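Local coordinates for protein TAF6 (Antonospora locustae, PDB 4ATG) that probably acts as a subunit of the general transcription factor TFIID, its HEAT-repeat C-terminal domain taking part in Taf6-Taf9 complex formation, at residues I53-I67 with L92-V106. Numbering follows the deposited sequence.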
loop_
_atom_site.group_PDB
_atom_site.type_symbol
_atom_site.label_atom_id
_atom_site.label_comp_id
_atom_site.label_asym_id
_atom_site.label_seq_id
_atom_site.Cartn_x
_atom_site.Cartn_y
_atom_site.Cartn_z
ATOM N N ILE A 53 6.576 5.029 7.612
ATOM C CA ILE A 53 6.772 4.932 6.156
ATOM C C ILE A 53 7.261 6.278 5.602
ATOM O O ILE A 53 8.195 6.303 4.806
ATOM C CB ILE A 53 5.469 4.451 5.466
ATOM C CG1 ILE A 53 5.337 2.900 5.579
ATOM C CG2 ILE A 53 5.363 4.921 3.996
ATOM C CD1 ILE A 53 3.870 2.418 5.465
ATOM N N LEU A 54 6.649 7.404 6.046
ATOM C CA LEU A 54 7.051 8.748 5.572
ATOM C C LEU A 54 8.492 9.086 5.911
ATOM O O LEU A 54 9.129 9.862 5.202
ATOM C CB LEU A 54 6.096 9.838 6.110
ATOM C CG LEU A 54 4.597 9.708 5.725
ATOM C CD1 LEU A 54 3.790 10.866 6.304
ATOM C CD2 LEU A 54 4.403 9.631 4.197
ATOM N N LYS A 55 9.012 8.476 6.974
ATOM C CA LYS A 55 10.388 8.698 7.449
ATOM C C LYS A 55 11.375 7.681 6.881
ATOM O O LYS A 55 12.584 7.856 7.053
ATOM C CB LYS A 55 10.405 8.589 8.990
ATOM C CG LYS A 55 9.902 9.832 9.698
ATOM C CD LYS A 55 9.629 9.556 11.162
ATOM C CE LYS A 55 9.112 10.780 11.886
ATOM N NZ LYS A 55 8.547 10.427 13.215
ATOM N N SER A 56 10.863 6.611 6.217
ATOM C CA SER A 56 11.677 5.477 5.759
ATOM C C SER A 56 11.750 5.226 4.258
ATOM O O SER A 56 12.037 4.093 3.845
ATOM C CB SER A 56 11.209 4.202 6.460
ATOM O OG SER A 56 11.049 4.413 7.853
ATOM N N PHE A 57 11.542 6.260 3.434
ATOM C CA PHE A 57 11.574 6.098 1.979
ATOM C C PHE A 57 12.833 5.460 1.419
ATOM O O PHE A 57 12.759 4.780 0.393
ATOM C CB PHE A 57 11.248 7.409 1.260
ATOM C CG PHE A 57 9.820 7.874 1.440
ATOM C CD1 PHE A 57 8.763 6.964 1.419
ATOM C CD2 PHE A 57 9.526 9.229 1.587
ATOM C CE1 PHE A 57 7.444 7.400 1.543
ATOM C CE2 PHE A 57 8.203 9.661 1.734
ATOM C CZ PHE A 57 7.175 8.744 1.700
ATOM N N LYS A 58 13.974 5.647 2.112
ATOM C CA LYS A 58 15.277 5.118 1.695
ATOM C C LYS A 58 15.666 3.832 2.436
ATOM O O LYS A 58 16.796 3.357 2.279
ATOM C CB LYS A 58 16.375 6.196 1.830
ATOM C CG LYS A 58 16.098 7.504 1.076
ATOM C CD LYS A 58 16.082 7.334 -0.439
ATOM C CE LYS A 58 15.752 8.626 -1.133
ATOM N NZ LYS A 58 15.682 8.450 -2.607
ATOM N N GLU A 59 14.740 3.268 3.233
ATOM C CA GLU A 59 14.970 2.021 3.965
ATOM C C GLU A 59 13.980 0.988 3.439
ATOM O O GLU A 59 12.908 0.835 4.008
ATOM C CB GLU A 59 14.831 2.218 5.484
ATOM C CG GLU A 59 15.938 3.096 6.053
ATOM C CD GLU A 59 15.829 3.355 7.538
ATOM O OE1 GLU A 59 16.302 2.508 8.330
ATOM O OE2 GLU A 59 15.270 4.412 7.910
ATOM N N ALA A 60 14.329 0.342 2.311
ATOM C CA ALA A 60 13.487 -0.643 1.613
ATOM C C ALA A 60 13.006 -1.751 2.532
ATOM O O ALA A 60 11.825 -2.091 2.497
ATOM C CB ALA A 60 14.233 -1.233 0.417
ATOM N N GLU A 61 13.903 -2.286 3.389
ATOM C CA GLU A 61 13.528 -3.359 4.309
ATOM C C GLU A 61 12.516 -2.895 5.362
ATOM O O GLU A 61 11.586 -3.637 5.667
ATOM C CB GLU A 61 14.766 -4.066 4.897
ATOM C CG GLU A 61 15.591 -4.782 3.822
ATOM C CD GLU A 61 14.807 -5.736 2.925
ATOM O OE1 GLU A 61 14.150 -6.655 3.467
ATOM O OE2 GLU A 61 14.814 -5.540 1.684
ATOM N N VAL A 62 12.638 -1.648 5.843
ATOM C CA VAL A 62 11.645 -1.095 6.806
ATOM C C VAL A 62 10.310 -0.929 6.108
ATOM O O VAL A 62 9.291 -1.347 6.654
ATOM C CB VAL A 62 12.131 0.212 7.499
ATOM C CG1 VAL A 62 11.050 0.815 8.404
ATOM C CG2 VAL A 62 13.410 -0.041 8.301
ATOM N N LEU A 63 10.315 -0.426 4.860
ATOM C CA LEU A 63 9.058 -0.244 4.107
ATOM C C LEU A 63 8.360 -1.576 3.893
ATOM O O LEU A 63 7.141 -1.668 4.061
ATOM C CB LEU A 63 9.315 0.436 2.750
ATOM C CG LEU A 63 9.792 1.904 2.784
ATOM C CD1 LEU A 63 10.070 2.396 1.407
ATOM C CD2 LEU A 63 8.779 2.815 3.419
ATOM N N LYS A 64 9.135 -2.627 3.564
ATOM C CA LYS A 64 8.561 -3.968 3.381
ATOM C C LYS A 64 7.929 -4.502 4.657
ATOM O O LYS A 64 6.853 -5.102 4.594
ATOM C CB LYS A 64 9.604 -4.954 2.862
ATOM C CG LYS A 64 10.006 -4.678 1.425
ATOM C CD LYS A 64 11.049 -5.698 0.987
ATOM C CE LYS A 64 11.740 -5.268 -0.285
ATOM N NZ LYS A 64 12.892 -6.151 -0.583
ATOM N N THR A 65 8.571 -4.268 5.817
ATOM C CA THR A 65 8.017 -4.657 7.131
ATOM C C THR A 65 6.714 -3.912 7.399
ATOM O O THR A 65 5.769 -4.535 7.854
ATOM C CB THR A 65 9.053 -4.413 8.252
ATOM O OG1 THR A 65 10.195 -5.212 7.954
ATOM C CG2 THR A 65 8.548 -4.828 9.636
ATOM N N CYS A 66 6.652 -2.602 7.090
ATOM C CA CYS A 66 5.436 -1.782 7.299
ATOM C C CYS A 66 4.271 -2.303 6.491
ATOM O O CYS A 66 3.173 -2.449 7.019
ATOM C CB CYS A 66 5.722 -0.324 6.984
ATOM S SG CYS A 66 6.822 0.468 8.184
ATOM N N ILE A 67 4.525 -2.634 5.222
ATOM C CA ILE A 67 3.499 -3.178 4.320
ATOM C C ILE A 67 3.003 -4.514 4.865
ATOM O O ILE A 67 1.799 -4.768 4.868
ATOM C CB ILE A 67 4.102 -3.285 2.885
ATOM C CG1 ILE A 67 4.380 -1.869 2.313
ATOM C CG2 ILE A 67 3.157 -4.081 1.945
ATOM C CD1 ILE A 67 5.480 -1.866 1.121
ATOM N N LEU A 92 -0.490 2.766 1.922
ATOM C CA LEU A 92 -0.023 1.799 0.937
ATOM C C LEU A 92 0.188 2.473 -0.411
ATOM O O LEU A 92 1.179 2.190 -1.070
ATOM C CB LEU A 92 -1.034 0.690 0.774
ATOM C CG LEU A 92 -1.107 -0.354 1.889
ATOM C CD1 LEU A 92 -2.381 -1.225 1.666
ATOM C CD2 LEU A 92 0.168 -1.205 1.919
ATOM N N LEU A 93 -0.720 3.359 -0.824
ATOM C CA LEU A 93 -0.556 4.063 -2.104
ATOM C C LEU A 93 0.676 4.953 -2.139
ATOM O O LEU A 93 1.299 5.068 -3.197
ATOM C CB LEU A 93 -1.819 4.842 -2.490
ATOM C CG LEU A 93 -3.024 3.976 -2.871
ATOM C CD1 LEU A 93 -4.256 4.817 -2.951
ATOM C CD2 LEU A 93 -2.806 3.262 -4.221
ATOM N N THR A 94 1.080 5.530 -0.976
ATOM C CA THR A 94 2.326 6.326 -0.880
ATOM C C THR A 94 3.528 5.411 -1.229
ATOM O O THR A 94 4.461 5.853 -1.888
ATOM C CB THR A 94 2.455 6.914 0.515
ATOM O OG1 THR A 94 1.388 7.847 0.708
ATOM C CG2 THR A 94 3.795 7.607 0.749
ATOM N N CYS A 95 3.490 4.140 -0.799
ATOM C CA CYS A 95 4.570 3.185 -1.123
ATOM C C CYS A 95 4.569 2.794 -2.583
ATOM O O CYS A 95 5.620 2.432 -3.110
ATOM C CB CYS A 95 4.505 1.957 -0.228
ATOM S SG CYS A 95 4.798 2.317 1.513
ATOM N N VAL A 96 3.400 2.854 -3.239
ATOM C CA VAL A 96 3.291 2.501 -4.676
ATOM C C VAL A 96 3.840 3.657 -5.532
ATOM O O VAL A 96 4.657 3.441 -6.431
ATOM C CB VAL A 96 1.815 2.188 -5.091
ATOM C CG1 VAL A 96 1.692 1.937 -6.596
ATOM C CG2 VAL A 96 1.241 1.001 -4.309
ATOM N N ILE A 97 3.361 4.875 -5.249
ATOM C CA ILE A 97 3.628 6.076 -6.039
ATOM C C ILE A 97 4.691 7.066 -5.513
ATOM O O ILE A 97 5.063 7.975 -6.242
ATOM C CB ILE A 97 2.279 6.779 -6.390
ATOM C CG1 ILE A 97 1.607 7.388 -5.147
ATOM C CG2 ILE A 97 1.317 5.853 -7.142
ATOM C CD1 ILE A 97 1.539 8.790 -5.132
ATOM N N GLY A 98 5.126 6.911 -4.264
ATOM C CA GLY A 98 6.101 7.791 -3.621
ATOM C C GLY A 98 7.314 8.110 -4.475
ATOM O O GLY A 98 7.910 7.202 -5.064
ATOM N N LYS A 99 7.654 9.411 -4.587
ATOM C CA LYS A 99 8.770 9.851 -5.437
ATOM C C LYS A 99 10.142 9.491 -4.888
ATOM O O LYS A 99 11.083 9.383 -5.660
ATOM C CB LYS A 99 8.680 11.367 -5.767
ATOM C CG LYS A 99 8.839 12.313 -4.576
ATOM C CD LYS A 99 8.658 13.766 -4.994
ATOM C CE LYS A 99 8.767 14.718 -3.833
ATOM N NZ LYS A 99 8.698 16.134 -4.283
ATOM N N SER A 100 10.267 9.331 -3.561
ATOM C CA SER A 100 11.567 9.073 -2.933
ATOM C C SER A 100 11.954 7.595 -2.813
ATOM O O SER A 100 13.095 7.295 -2.461
ATOM C CB SER A 100 11.653 9.787 -1.582
ATOM O OG SER A 100 11.249 11.143 -1.696
ATOM N N ILE A 101 11.025 6.676 -3.123
ATOM C CA ILE A 101 11.290 5.236 -3.055
ATOM C C ILE A 101 12.163 4.800 -4.235
ATOM O O ILE A 101 11.841 5.102 -5.384
ATOM C CB ILE A 101 9.963 4.439 -2.936
ATOM C CG1 ILE A 101 9.312 4.702 -1.558
ATOM C CG2 ILE A 101 10.170 2.921 -3.194
ATOM C CD1 ILE A 101 7.877 4.494 -1.528
ATOM N N VAL A 102 13.266 4.105 -3.947
ATOM C CA VAL A 102 14.200 3.669 -4.984
ATOM C C VAL A 102 14.047 2.203 -5.389
ATOM O O VAL A 102 14.519 1.822 -6.458
ATOM C CB VAL A 102 15.683 4.076 -4.721
ATOM C CG1 VAL A 102 15.861 5.592 -4.771
ATOM C CG2 VAL A 102 16.206 3.513 -3.403
ATOM N N ASP A 103 13.353 1.393 -4.561
ATOM C CA ASP A 103 13.188 -0.029 -4.810
ATOM C C ASP A 103 11.843 -0.357 -5.477
ATOM O O ASP A 103 10.799 -0.124 -4.878
ATOM C CB ASP A 103 13.336 -0.793 -3.475
ATOM C CG ASP A 103 13.693 -2.263 -3.597
ATOM O OD1 ASP A 103 13.425 -2.854 -4.660
ATOM O OD2 ASP A 103 14.208 -2.830 -2.614
ATOM N N ASP A 104 11.873 -0.951 -6.692
ATOM C CA ASP A 104 10.656 -1.358 -7.420
ATOM C C ASP A 104 9.881 -2.437 -6.672
ATOM O O ASP A 104 8.664 -2.506 -6.805
ATOM C CB ASP A 104 10.996 -1.874 -8.829
ATOM C CG ASP A 104 11.316 -0.793 -9.840
ATOM O OD1 ASP A 104 11.030 0.399 -9.558
ATOM O OD2 ASP A 104 11.802 -1.135 -10.927
ATOM N N ASP A 105 10.589 -3.305 -5.932
ATOM C CA ASP A 105 9.973 -4.386 -5.154
ATOM C C ASP A 105 9.050 -3.839 -4.056
ATOM O O ASP A 105 8.050 -4.480 -3.724
ATOM C CB ASP A 105 11.053 -5.284 -4.530
ATOM C CG ASP A 105 11.740 -6.201 -5.521
ATOM O OD1 ASP A 105 11.207 -6.373 -6.645
ATOM O OD2 ASP A 105 12.789 -6.779 -5.163
ATOM N N VAL A 106 9.381 -2.672 -3.500
ATOM C CA VAL A 106 8.537 -2.029 -2.474
ATOM C C VAL A 106 7.221 -1.605 -3.121
ATOM O O VAL A 106 6.152 -1.861 -2.583
ATOM C CB VAL A 106 9.248 -0.824 -1.795
ATOM C CG1 VAL A 106 8.272 -0.012 -0.929
ATOM C CG2 VAL A 106 10.442 -1.293 -0.975
HETATM O O HOH W 1 13.736 3.093 -1.240
HETATM O O HOH W 2 14.175 -5.481 -2.989
#
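Two interhelical turns of the HEAT-repeat domain meet here, the turn joining helix 42-55 to helix 60-75 lying against the one joining helix 85-97 to helix 104-121. Phe57 and Ile101 mark the meeting of the turns, their CA atoms 5.1 Å apart. The Phe57 ring reaches across with an edge toward Thr94, whose CG2 lies near the ring plane, 3.7 Å from Phe57 CZ; Ser100 CB and Ile101 CG1 approach obliquely. Phe57 CG is anti to the carbonyl carbon (chi1 -68°), which sets the ring with Ile53 O over one face, offset toward the rim. Cutting Phe57 back to an alanine is likely to open a gap between the turns, leaving Thr94 CG2 and Ile101 CG1 without the ring and Ser100 CB with only the remaining CB. Two polar links lie beyond the backbone end of Phe57: Lys58, its chain bent at chi2, gives a hydrogen bond from NZ to Ser100 O (2.8 Å), the donor tilted 19° from the carbonyl plane, and one water bridges Phe57 O and Val102 N. Deeper in, Cys95 SG rests 3.6 Å from Ile53 CG2. Val106 is a knob in the hole formed by Ala60, Leu63, Lys64 and Ile67; its CG1 lies 3.8 Å from Leu63 CD1, while CG2 turns to Ala60. At the outer margin Lys64 NZ forms a salt bridge with Glu61 OE2 (3.0 Å) and, through a water, reaches Asp103 OD2 and Asp105 OD2. Asp103 is the N-cap of helix 104-121, its OD1 accepting from Asp105 N. Helices 60-67 and 92-97 run at 144°, their axes 11.1 Å apart, yet still touch through Ile67, with CD1 on Cys95 CB and Val106 CG1 and CG2 on Leu92 CD2, an arrangement consistent with successive helices stacking in a HEAT-repeat solenoid.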